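Local coordinates for protein sulfate transporter 4.1, chloroplastic (Arabidopsis thaliana, PDB 7LHV) that cotransports protons and sulfate across a membrane and may take part in the regulation of sulfate assimilation, at residues F571-M576 with D637-C642; A589-Y594 with S620-L625; D601-I606 with K628-V633. All blocks are in the same frame, centred on the assembly; numbering follows the deposited sequence.

Contact 1: F571-M576 with D637-C642; sequences FVILEM and DAVQVC
With CG of Phe571 anti to its carbonyl carbon (chi1 -47°) and SG of Cys642 anti to its own (chi1 -78°), these two atoms come to 3.9 Å from each other. The contact lays helix 635-643 of the STAS domain on one face of its sheet, running nearly antiparallel to strand 569-575, 10.1 Å between the axes of the two short segments. Cys642 CB stands over one face of the Phe571 ring, 4.2 Å from the centroid and 15° off the normal, a CH-pi contact. The thiol approaches more obliquely: SG is 4.4 Å from the same centroid, in a sulfur-aromatic contact. At the far rim, CE2 of Phe571 comes to 3.4 Å from the carbonyl O of Cys642. An alanine in place of Phe571 would probably leave Cys642 CB without its aromatic cover and open a gap above the last turn of the helix. Two residues along the strand, Ile573 points at the same helix, its side chain crossing that of Val639 at about a right angle. Ile528 of the neighbouring strand adds to this apolar layer by touching both Ile573 and Cys642. Ile573 CD1 ends 3.6 Å from Val639 CG2 and 4.1 Å from Cys642 SG.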
loop_
_atom_site.group_PDB
_atom_site.type_symbol
_atom_site.label_atom_id
_atom_site.label_comp_id
_atom_site.label_asym_id
_atom_site.label_seq_id
_atom_site.Cartn_x
_atom_site.Cartn_y
_atom_site.Cartn_z
ATOM N N PHE A 571 -25.913 -26.069 -10.685
ATOM C CA PHE A 571 -24.568 -26.045 -11.240
ATOM C C PHE A 571 -24.060 -24.613 -11.273
ATOM O O PHE A 571 -24.816 -23.688 -11.577
ATOM C CB PHE A 571 -24.529 -26.637 -12.652
ATOM C CG PHE A 571 -25.259 -27.942 -12.786
ATOM C CD1 PHE A 571 -24.603 -29.139 -12.574
ATOM C CD2 PHE A 571 -26.598 -27.973 -13.131
ATOM C CE1 PHE A 571 -25.268 -30.340 -12.699
ATOM C CE2 PHE A 571 -27.268 -29.170 -13.257
ATOM C CZ PHE A 571 -26.601 -30.355 -13.041
ATOM N N VAL A 572 -22.781 -24.438 -10.954
ATOM C CA VAL A 572 -22.110 -23.149 -11.060
ATOM C C VAL A 572 -20.875 -23.341 -11.924
ATOM O O VAL A 572 -20.001 -24.146 -11.588
ATOM C CB VAL A 572 -21.723 -22.577 -9.687
ATOM C CG1 VAL A 572 -20.788 -21.397 -9.858
ATOM C CG2 VAL A 572 -22.963 -22.161 -8.922
ATOM N N ILE A 573 -20.797 -22.601 -13.024
ATOM C CA ILE A 573 -19.709 -22.718 -13.988
ATOM C C ILE A 573 -18.865 -21.459 -13.910
ATOM O O ILE A 573 -19.397 -20.344 -13.954
ATOM C CB ILE A 573 -20.240 -22.930 -15.416
ATOM C CG1 ILE A 573 -21.268 -24.057 -15.435
ATOM C CG2 ILE A 573 -19.097 -23.236 -16.364
ATOM C CD1 ILE A 573 -22.038 -24.142 -16.717
ATOM N N LEU A 574 -17.552 -21.631 -13.790
ATOM C CA LEU A 574 -16.616 -20.516 -13.750
ATOM C C LEU A 574 -15.924 -20.392 -15.098
ATOM O O LEU A 574 -15.300 -21.343 -15.577
ATOM C CB LEU A 574 -15.592 -20.673 -12.629
ATOM C CG LEU A 574 -16.063 -20.345 -11.214
ATOM C CD1 LEU A 574 -17.017 -21.384 -10.683
ATOM C CD2 LEU A 574 -14.865 -20.199 -10.297
ATOM N N GLU A 575 -16.040 -19.213 -15.700
ATOM C CA GLU A 575 -15.292 -18.871 -16.901
ATOM C C GLU A 575 -13.962 -18.278 -16.466
ATOM O O GLU A 575 -13.915 -17.156 -15.951
ATOM C CB GLU A 575 -16.073 -17.878 -17.752
ATOM C CG GLU A 575 -17.344 -18.441 -18.299
ATOM C CD GLU A 575 -17.088 -19.544 -19.283
ATOM O OE1 GLU A 575 -16.064 -19.491 -19.995
ATOM O OE2 GLU A 575 -17.896 -20.485 -19.315
ATOM N N MET A 576 -12.880 -19.025 -16.652
ATOM C CA MET A 576 -11.569 -18.564 -16.226
ATOM C C MET A 576 -10.698 -18.155 -17.407
ATOM O O MET A 576 -9.472 -18.103 -17.283
ATOM C CB MET A 576 -10.884 -19.634 -15.377
ATOM C CG MET A 576 -11.601 -19.863 -14.055
ATOM S SD MET A 576 -10.916 -21.162 -13.020
ATOM C CE MET A 576 -9.391 -20.391 -12.504
ATOM N N ASP A 637 -20.076 -26.700 -24.346
ATOM C CA ASP A 637 -20.134 -28.101 -23.943
ATOM C C ASP A 637 -20.365 -28.254 -22.444
ATOM O O ASP A 637 -21.033 -29.203 -22.018
ATOM C CB ASP A 637 -18.859 -28.824 -24.386
ATOM C CG ASP A 637 -17.608 -28.272 -23.736
ATOM O OD1 ASP A 637 -17.707 -27.299 -22.963
ATOM O OD2 ASP A 637 -16.514 -28.809 -24.006
ATOM N N ALA A 638 -19.831 -27.336 -21.634
ATOM C CA ALA A 638 -20.077 -27.383 -20.196
ATOM C C ALA A 638 -21.562 -27.250 -19.890
ATOM O O ALA A 638 -22.128 -28.042 -19.128
ATOM C CB ALA A 638 -19.286 -26.281 -19.489
ATOM N N VAL A 639 -22.219 -26.257 -20.489
ATOM C CA VAL A 639 -23.650 -26.088 -20.262
ATOM C C VAL A 639 -24.431 -27.246 -20.870
ATOM O O VAL A 639 -25.435 -27.695 -20.305
ATOM C CB VAL A 639 -24.115 -24.725 -20.798
ATOM C CG1 VAL A 639 -25.628 -24.660 -20.852
ATOM C CG2 VAL A 639 -23.584 -23.625 -19.907
ATOM N N GLN A 640 -23.977 -27.764 -22.015
ATOM C CA GLN A 640 -24.670 -28.886 -22.639
ATOM C C GLN A 640 -24.655 -30.120 -21.746
ATOM O O GLN A 640 -25.666 -30.819 -21.626
ATOM C CB GLN A 640 -24.048 -29.198 -23.999
ATOM C CG GLN A 640 -24.530 -28.290 -25.116
ATOM C CD GLN A 640 -26.041 -28.265 -25.231
ATOM O OE1 GLN A 640 -26.693 -29.308 -25.217
ATOM N NE2 GLN A 640 -26.605 -27.069 -25.340
ATOM N N VAL A 641 -23.517 -30.410 -21.112
ATOM C CA VAL A 641 -23.471 -31.555 -20.208
ATOM C C VAL A 641 -24.135 -31.251 -18.872
ATOM O O VAL A 641 -24.572 -32.181 -18.185
ATOM C CB VAL A 641 -22.031 -32.043 -19.973
ATOM C CG1 VAL A 641 -21.407 -32.506 -21.280
ATOM C CG2 VAL A 641 -21.192 -30.970 -19.318
ATOM N N CYS A 642 -24.226 -29.978 -18.478
ATOM C CA CYS A 642 -24.944 -29.644 -17.254
ATOM C C CYS A 642 -26.448 -29.821 -17.420
ATOM O O CYS A 642 -27.129 -30.265 -16.490
ATOM C CB CYS A 642 -24.609 -28.219 -16.819
ATOM S SG CYS A 642 -23.012 -28.052 -15.994
#

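Contact 2: A589-Y594 with S620-L625; sequences ALKELY and SGMVEL
Lys591 and Leu625 pack across the groove between helix 584-599 and the short helix 622-626, both of which lie in the STAS domain. The break just before the second helix is a Schellman motif: Gly621 follows helix 611-620 with a phi of 84°, at backbone angles where a CB would press on the preceding carbonyl oxygen, and also serves as the N-cap of helix 622-626. The lysine runs past the leucine before it reaches this break. Its CB lies 3.9 Å from Leu625 CD2, and CG comes closer to the same methyl, at 3.7 Å. CD still touches that carbon, but a bend at chi3 (-77°) turns CE off this line and toward Ser620. The tip, NZ, gives a hydrogen bond of 3.3 Å to Ser620 O, meeting the carbonyl at a C=O...N angle of 153°. The charge therefore sits beside a carbonyl at the C-terminal end of helix 611-620, where it would probably be favoured by the helix dipole; Glu588 is a second, weak and distant ionic partner. Phe453 of the second subunit packs on Lys591, and Val457 of that subunit on Ser620, whose own hydroxyl is bonded to Ile617 O. Deeper in, Met622 is fully extended and lays its thioether end against Leu590, with SD and CE each 3.6 Å from Leu590 CB. Leu604 of the sheet touches this methionine, and also Tyr594. The side chains of Tyr594 and Leu625 run alongside each other with opposite headings, the ring carbon CE2 of Tyr594 lying 3.7 Å from Leu625 CG and its CD2 3.7 Å from Leu625 CD2.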
loop_
_atom_site.group_PDB
_atom_site.type_symbol
_atom_site.label_atom_id
_atom_site.label_comp_id
_atom_site.label_asym_id
_atom_site.label_seq_id
_atom_site.Cartn_x
_atom_site.Cartn_y
_atom_site.Cartn_z
ATOM N N ALA A 589 -9.103 -21.433 -1.984
ATOM C CA ALA A 589 -10.472 -20.939 -1.929
ATOM C C ALA A 589 -11.379 -21.717 -2.871
ATOM O O ALA A 589 -12.542 -21.968 -2.550
ATOM C CB ALA A 589 -10.510 -19.450 -2.256
ATOM N N LEU A 590 -10.872 -22.095 -4.045
ATOM C CA LEU A 590 -11.683 -22.871 -4.974
ATOM C C LEU A 590 -12.048 -24.227 -4.386
ATOM O O LEU A 590 -13.187 -24.685 -4.522
ATOM C CB LEU A 590 -10.947 -23.033 -6.302
ATOM C CG LEU A 590 -11.005 -21.824 -7.239
ATOM C CD1 LEU A 590 -10.191 -22.074 -8.495
ATOM C CD2 LEU A 590 -12.444 -21.491 -7.588
ATOM N N LYS A 591 -11.095 -24.879 -3.713
ATOM C CA LYS A 591 -11.397 -26.145 -3.052
ATOM C C LYS A 591 -12.412 -25.957 -1.930
ATOM O O LYS A 591 -13.325 -26.778 -1.763
ATOM C CB LYS A 591 -10.112 -26.778 -2.521
ATOM C CG LYS A 591 -9.216 -27.344 -3.608
ATOM C CD LYS A 591 -8.149 -28.259 -3.036
ATOM C CE LYS A 591 -7.028 -27.471 -2.387
ATOM N NZ LYS A 591 -5.842 -28.329 -2.118
ATOM N N GLU A 592 -12.272 -24.880 -1.151
ATOM C CA GLU A 592 -13.233 -24.623 -0.081
ATOM C C GLU A 592 -14.636 -24.394 -0.635
ATOM O O GLU A 592 -15.617 -24.926 -0.098
ATOM C CB GLU A 592 -12.785 -23.427 0.756
ATOM C CG GLU A 592 -11.530 -23.679 1.566
ATOM C CD GLU A 592 -11.077 -22.452 2.333
ATOM O OE1 GLU A 592 -11.809 -21.440 2.323
ATOM O OE2 GLU A 592 -9.991 -22.500 2.947
ATOM N N LEU A 593 -14.756 -23.601 -1.702
ATOM C CA LEU A 593 -16.066 -23.373 -2.309
ATOM C C LEU A 593 -16.628 -24.643 -2.927
ATOM O O LEU A 593 -17.842 -24.862 -2.892
ATOM C CB LEU A 593 -16.004 -22.249 -3.346
ATOM C CG LEU A 593 -16.102 -20.793 -2.880
ATOM C CD1 LEU A 593 -17.466 -20.563 -2.260
ATOM C CD2 LEU A 593 -15.029 -20.406 -1.890
ATOM N N TYR A 594 -15.777 -25.495 -3.500
ATOM C CA TYR A 594 -16.279 -26.764 -4.017
ATOM C C TYR A 594 -16.837 -27.631 -2.896
ATOM O O TYR A 594 -17.894 -28.257 -3.048
ATOM C CB TYR A 594 -15.182 -27.515 -4.762
ATOM C CG TYR A 594 -15.571 -28.940 -5.055
ATOM C CD1 TYR A 594 -16.564 -29.229 -5.978
ATOM C CD2 TYR A 594 -14.969 -29.996 -4.390
ATOM C CE1 TYR A 594 -16.931 -30.529 -6.243
ATOM C CE2 TYR A 594 -15.331 -31.300 -4.648
ATOM C CZ TYR A 594 -16.312 -31.561 -5.575
ATOM O OH TYR A 594 -16.676 -32.861 -5.837
ATOM N N SER A 620 -2.201 -28.274 -7.483
ATOM C CA SER A 620 -2.829 -28.161 -6.171
ATOM C C SER A 620 -3.713 -29.352 -5.827
ATOM O O SER A 620 -4.175 -29.444 -4.685
ATOM C CB SER A 620 -3.654 -26.877 -6.087
ATOM O OG SER A 620 -4.755 -26.920 -6.975
ATOM N N GLY A 621 -3.964 -30.253 -6.773
ATOM C CA GLY A 621 -4.817 -31.392 -6.519
ATOM C C GLY A 621 -6.298 -31.134 -6.674
ATOM O O GLY A 621 -7.102 -31.994 -6.298
ATOM N N MET A 622 -6.687 -29.976 -7.210
ATOM C CA MET A 622 -8.103 -29.670 -7.368
ATOM C C MET A 622 -8.762 -30.549 -8.422
ATOM O O MET A 622 -9.949 -30.876 -8.297
ATOM C CB MET A 622 -8.282 -28.194 -7.717
ATOM C CG MET A 622 -9.730 -27.763 -7.825
ATOM S SD MET A 622 -9.928 -26.004 -8.148
ATOM C CE MET A 622 -11.707 -25.906 -8.313
ATOM N N VAL A 623 -8.023 -30.934 -9.465
ATOM C CA VAL A 623 -8.602 -31.763 -10.523
ATOM C C VAL A 623 -9.052 -33.104 -9.963
ATOM O O VAL A 623 -10.142 -33.594 -10.282
ATOM C CB VAL A 623 -7.597 -31.944 -11.675
ATOM C CG1 VAL A 623 -8.102 -32.988 -12.656
ATOM C CG2 VAL A 623 -7.364 -30.627 -12.382
ATOM N N GLU A 624 -8.222 -33.720 -9.119
ATOM C CA GLU A 624 -8.602 -34.987 -8.506
ATOM C C GLU A 624 -9.750 -34.811 -7.522
ATOM O O GLU A 624 -10.583 -35.711 -7.377
ATOM C CB GLU A 624 -7.396 -35.614 -7.812
ATOM C CG GLU A 624 -6.285 -36.038 -8.758
ATOM C CD GLU A 624 -6.696 -37.179 -9.669
ATOM O OE1 GLU A 624 -7.514 -38.021 -9.240
ATOM O OE2 GLU A 624 -6.201 -37.235 -10.815
ATOM N N LEU A 625 -9.809 -33.668 -6.835
ATOM C CA LEU A 625 -10.859 -33.452 -5.844
ATOM C C LEU A 625 -12.220 -33.272 -6.506
ATOM O O LEU A 625 -13.207 -33.888 -6.091
ATOM C CB LEU A 625 -10.520 -32.242 -4.975
ATOM C CG LEU A 625 -11.654 -31.720 -4.091
ATOM C CD1 LEU A 625 -11.831 -32.605 -2.874
ATOM C CD2 LEU A 625 -11.392 -30.286 -3.676
#

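Contact 3: D601-I606 with K628-V633; sequences DIQLAI and KEWFFV
Gln603 lies flat on the indole of Trp630, and this stack is the tightly packed part of the contact. The amide and ring planes are only 8° apart, with Gln603 CD 3.4 Å from Trp630 CE2, while Gln603 CG sits over the six-membered ring at 3.6 Å from its centroid. The bend at chi2 (51°) brings CD back over the indole. Both ends of the amide are held: NE2 gives a 2.7 Å hydrogen bond to Leu604 O, coming from above that carbonyl plane, and OE1 accepts one from Lys598, so the group is probably fixed against flipping. Ile606 and Phe631 make a second close patch on the other face of the strand. Their side chains lie alongside and point the same way, Ile606 CB 3.5 Å from Phe631 CE2. Between these patches the backbones join through two bonds, Ile606 N to Trp630 O at 3.2 Å and Phe632 N to Ile606 O at 3.1 Å.

Packing is looser at the buried Ala605, whose CB meets the edge of the Phe632 ring 4.1 Å from CE2 and also approaches Trp630. The solvent side is that of the loop, where all three aromatic residues stay partly exposed and the opposite face of the indole is covered by the aliphatic CG of Glu629, itself a solvent-exposed residue. Both backbone bonds centre on Ile606 in the pattern of a parallel bridge, by which the loop before helix 635-643 adds one residue pair to strand 603-606, the outermost parallel strand of the STAS domain sheet.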
loop_
_atom_site.group_PDB
_atom_site.type_symbol
_atom_site.label_atom_id
_atom_site.label_comp_id
_atom_site.label_asym_id
_atom_site.label_seq_id
_atom_site.Cartn_x
_atom_site.Cartn_y
_atom_site.Cartn_z
ATOM N N ASP A 601 -25.211 -29.243 -2.195
ATOM C CA ASP A 601 -25.626 -30.002 -3.376
ATOM C C ASP A 601 -25.564 -29.147 -4.641
ATOM O O ASP A 601 -26.497 -29.127 -5.448
ATOM C CB ASP A 601 -27.025 -30.599 -3.187
ATOM C CG ASP A 601 -27.309 -31.735 -4.145
ATOM O OD1 ASP A 601 -26.364 -32.200 -4.815
ATOM O OD2 ASP A 601 -28.479 -32.162 -4.228
ATOM N N ILE A 602 -24.453 -28.435 -4.818
ATOM C CA ILE A 602 -24.197 -27.623 -6.002
ATOM C C ILE A 602 -22.941 -28.152 -6.679
ATOM O O ILE A 602 -21.950 -28.457 -6.007
ATOM C CB ILE A 602 -24.043 -26.130 -5.653
ATOM C CG1 ILE A 602 -25.309 -25.598 -4.983
ATOM C CG2 ILE A 602 -23.734 -25.316 -6.889
ATOM C CD1 ILE A 602 -25.113 -24.273 -4.289
ATOM N N GLN A 603 -22.990 -28.274 -8.002
ATOM C CA GLN A 603 -21.863 -28.771 -8.778
ATOM C C GLN A 603 -20.991 -27.609 -9.234
ATOM O O GLN A 603 -21.500 -26.606 -9.744
ATOM C CB GLN A 603 -22.355 -29.560 -9.991
ATOM C CG GLN A 603 -21.248 -30.176 -10.818
ATOM C CD GLN A 603 -20.276 -30.970 -9.978
ATOM O OE1 GLN A 603 -20.641 -31.965 -9.356
ATOM N NE2 GLN A 603 -19.028 -30.526 -9.947
ATOM N N LEU A 604 -19.682 -27.750 -9.056
ATOM C CA LEU A 604 -18.721 -26.752 -9.503
ATOM C C LEU A 604 -18.030 -27.244 -10.764
ATOM O O LEU A 604 -17.574 -28.391 -10.821
ATOM C CB LEU A 604 -17.681 -26.465 -8.422
ATOM C CG LEU A 604 -16.770 -25.285 -8.747
ATOM C CD1 LEU A 604 -17.495 -24.003 -8.422
ATOM C CD2 LEU A 604 -15.448 -25.368 -8.008
ATOM N N ALA A 605 -17.945 -26.376 -11.767
ATOM C CA ALA A 605 -17.296 -26.696 -13.027
ATOM C C ALA A 605 -16.346 -25.574 -13.413
ATOM O O ALA A 605 -16.557 -24.411 -13.059
ATOM C CB ALA A 605 -18.321 -26.922 -14.145
ATOM N N ILE A 606 -15.290 -25.934 -14.134
ATOM C CA ILE A 606 -14.323 -24.982 -14.668
ATOM C C ILE A 606 -14.395 -25.042 -16.185
ATOM O O ILE A 606 -14.300 -26.125 -16.775
ATOM C CB ILE A 606 -12.900 -25.274 -14.166
ATOM C CG1 ILE A 606 -12.897 -25.414 -12.645
ATOM C CG2 ILE A 606 -11.951 -24.180 -14.604
ATOM C CD1 ILE A 606 -13.227 -24.135 -11.917
ATOM N N LYS A 628 -12.072 -34.930 -13.122
ATOM C CA LYS A 628 -11.604 -34.446 -14.415
ATOM C C LYS A 628 -12.763 -34.208 -15.378
ATOM O O LYS A 628 -12.644 -33.393 -16.299
ATOM C CB LYS A 628 -10.603 -35.438 -15.009
ATOM C CG LYS A 628 -10.024 -35.028 -16.352
ATOM C CD LYS A 628 -9.103 -33.828 -16.206
ATOM C CE LYS A 628 -8.436 -33.477 -17.526
ATOM N NZ LYS A 628 -7.583 -32.262 -17.407
ATOM N N GLU A 629 -13.891 -34.890 -15.173
ATOM C CA GLU A 629 -15.028 -34.760 -16.075
ATOM C C GLU A 629 -15.692 -33.391 -16.011
ATOM O O GLU A 629 -16.513 -33.082 -16.880
ATOM C CB GLU A 629 -16.063 -35.849 -15.777
ATOM C CG GLU A 629 -16.652 -35.796 -14.376
ATOM C CD GLU A 629 -15.812 -36.540 -13.354
ATOM O OE1 GLU A 629 -16.376 -36.987 -12.333
ATOM O OE2 GLU A 629 -14.591 -36.678 -13.570
ATOM N N TRP A 630 -15.369 -32.571 -15.013
ATOM C CA TRP A 630 -15.956 -31.246 -14.870
ATOM C C TRP A 630 -15.052 -30.138 -15.390
ATOM O O TRP A 630 -15.334 -28.961 -15.152
ATOM C CB TRP A 630 -16.322 -30.985 -13.409
ATOM C CG TRP A 630 -17.404 -31.885 -12.916
ATOM C CD1 TRP A 630 -17.296 -32.846 -11.957
ATOM C CD2 TRP A 630 -18.760 -31.920 -13.370
ATOM N NE1 TRP A 630 -18.505 -33.474 -11.780
ATOM C CE2 TRP A 630 -19.420 -32.923 -12.636
ATOM C CE3 TRP A 630 -19.483 -31.198 -14.324
ATOM C CZ2 TRP A 630 -20.765 -33.222 -12.825
ATOM C CZ3 TRP A 630 -20.817 -31.495 -14.509
ATOM C CH2 TRP A 630 -21.445 -32.498 -13.765
ATOM N N PHE A 631 -13.974 -30.482 -16.085
ATOM C CA PHE A 631 -13.089 -29.505 -16.700
ATOM C C PHE A 631 -13.278 -29.542 -18.209
ATOM O O PHE A 631 -13.216 -30.613 -18.821
ATOM C CB PHE A 631 -11.631 -29.784 -16.336
ATOM C CG PHE A 631 -11.227 -29.213 -15.016
ATOM C CD1 PHE A 631 -11.533 -29.876 -13.843
ATOM C CD2 PHE A 631 -10.544 -28.013 -14.943
ATOM C CE1 PHE A 631 -11.165 -29.352 -12.626
ATOM C CE2 PHE A 631 -10.172 -27.488 -13.725
ATOM C CZ PHE A 631 -10.485 -28.158 -12.564
ATOM N N PHE A 632 -13.500 -28.372 -18.805
ATOM C CA PHE A 632 -13.776 -28.287 -20.233
ATOM C C PHE A 632 -12.872 -27.271 -20.914
ATOM O O PHE A 632 -11.931 -26.756 -20.303
ATOM C CB PHE A 632 -15.243 -27.926 -20.475
ATOM C CG PHE A 632 -16.208 -28.705 -19.632
ATOM C CD1 PHE A 632 -16.698 -29.923 -20.069
ATOM C CD2 PHE A 632 -16.620 -28.226 -18.404
ATOM C CE1 PHE A 632 -17.585 -30.643 -19.300
ATOM C CE2 PHE A 632 -17.507 -28.943 -17.628
ATOM C CZ PHE A 632 -17.990 -30.154 -18.079
ATOM N N VAL A 633 -13.146 -26.990 -22.185
ATOM C CA VAL A 633 -12.426 -25.963 -22.929
ATOM C C VAL A 633 -13.338 -24.858 -23.432
ATOM O O VAL A 633 -12.833 -23.836 -23.919
ATOM C CB VAL A 633 -11.637 -26.571 -24.109
ATOM C CG1 VAL A 633 -10.593 -27.551 -23.601
ATOM C CG2 VAL A 633 -12.583 -27.247 -25.087
#

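Overall arrangement
All three contacts belong to the STAS domain, and none includes a residue of the lipid pockets. Contacts 1 and 3 are nearest, their centres about 7 Å apart, because strands 569-575 and 603-606 are parallel neighbours: Val572 N lies 2.8 Å from Gln603 O. Phe632 of contact 3 also packs on Ala638 of contact 1, CD2 to CB 3.5 Å. Contact 2 lies on the face of the sheet opposite the helix of contact 1, about 11 Å from contact 3 and 16 Å from contact 1, centre to centre. Leu604 CD2 and Met622 CE, 3.8 Å apart, join contacts 3 and 2, while Leu574 CD2 reaches Leu590 CD2 at 3.9 Å. The sheet is thus sandwiched between helices.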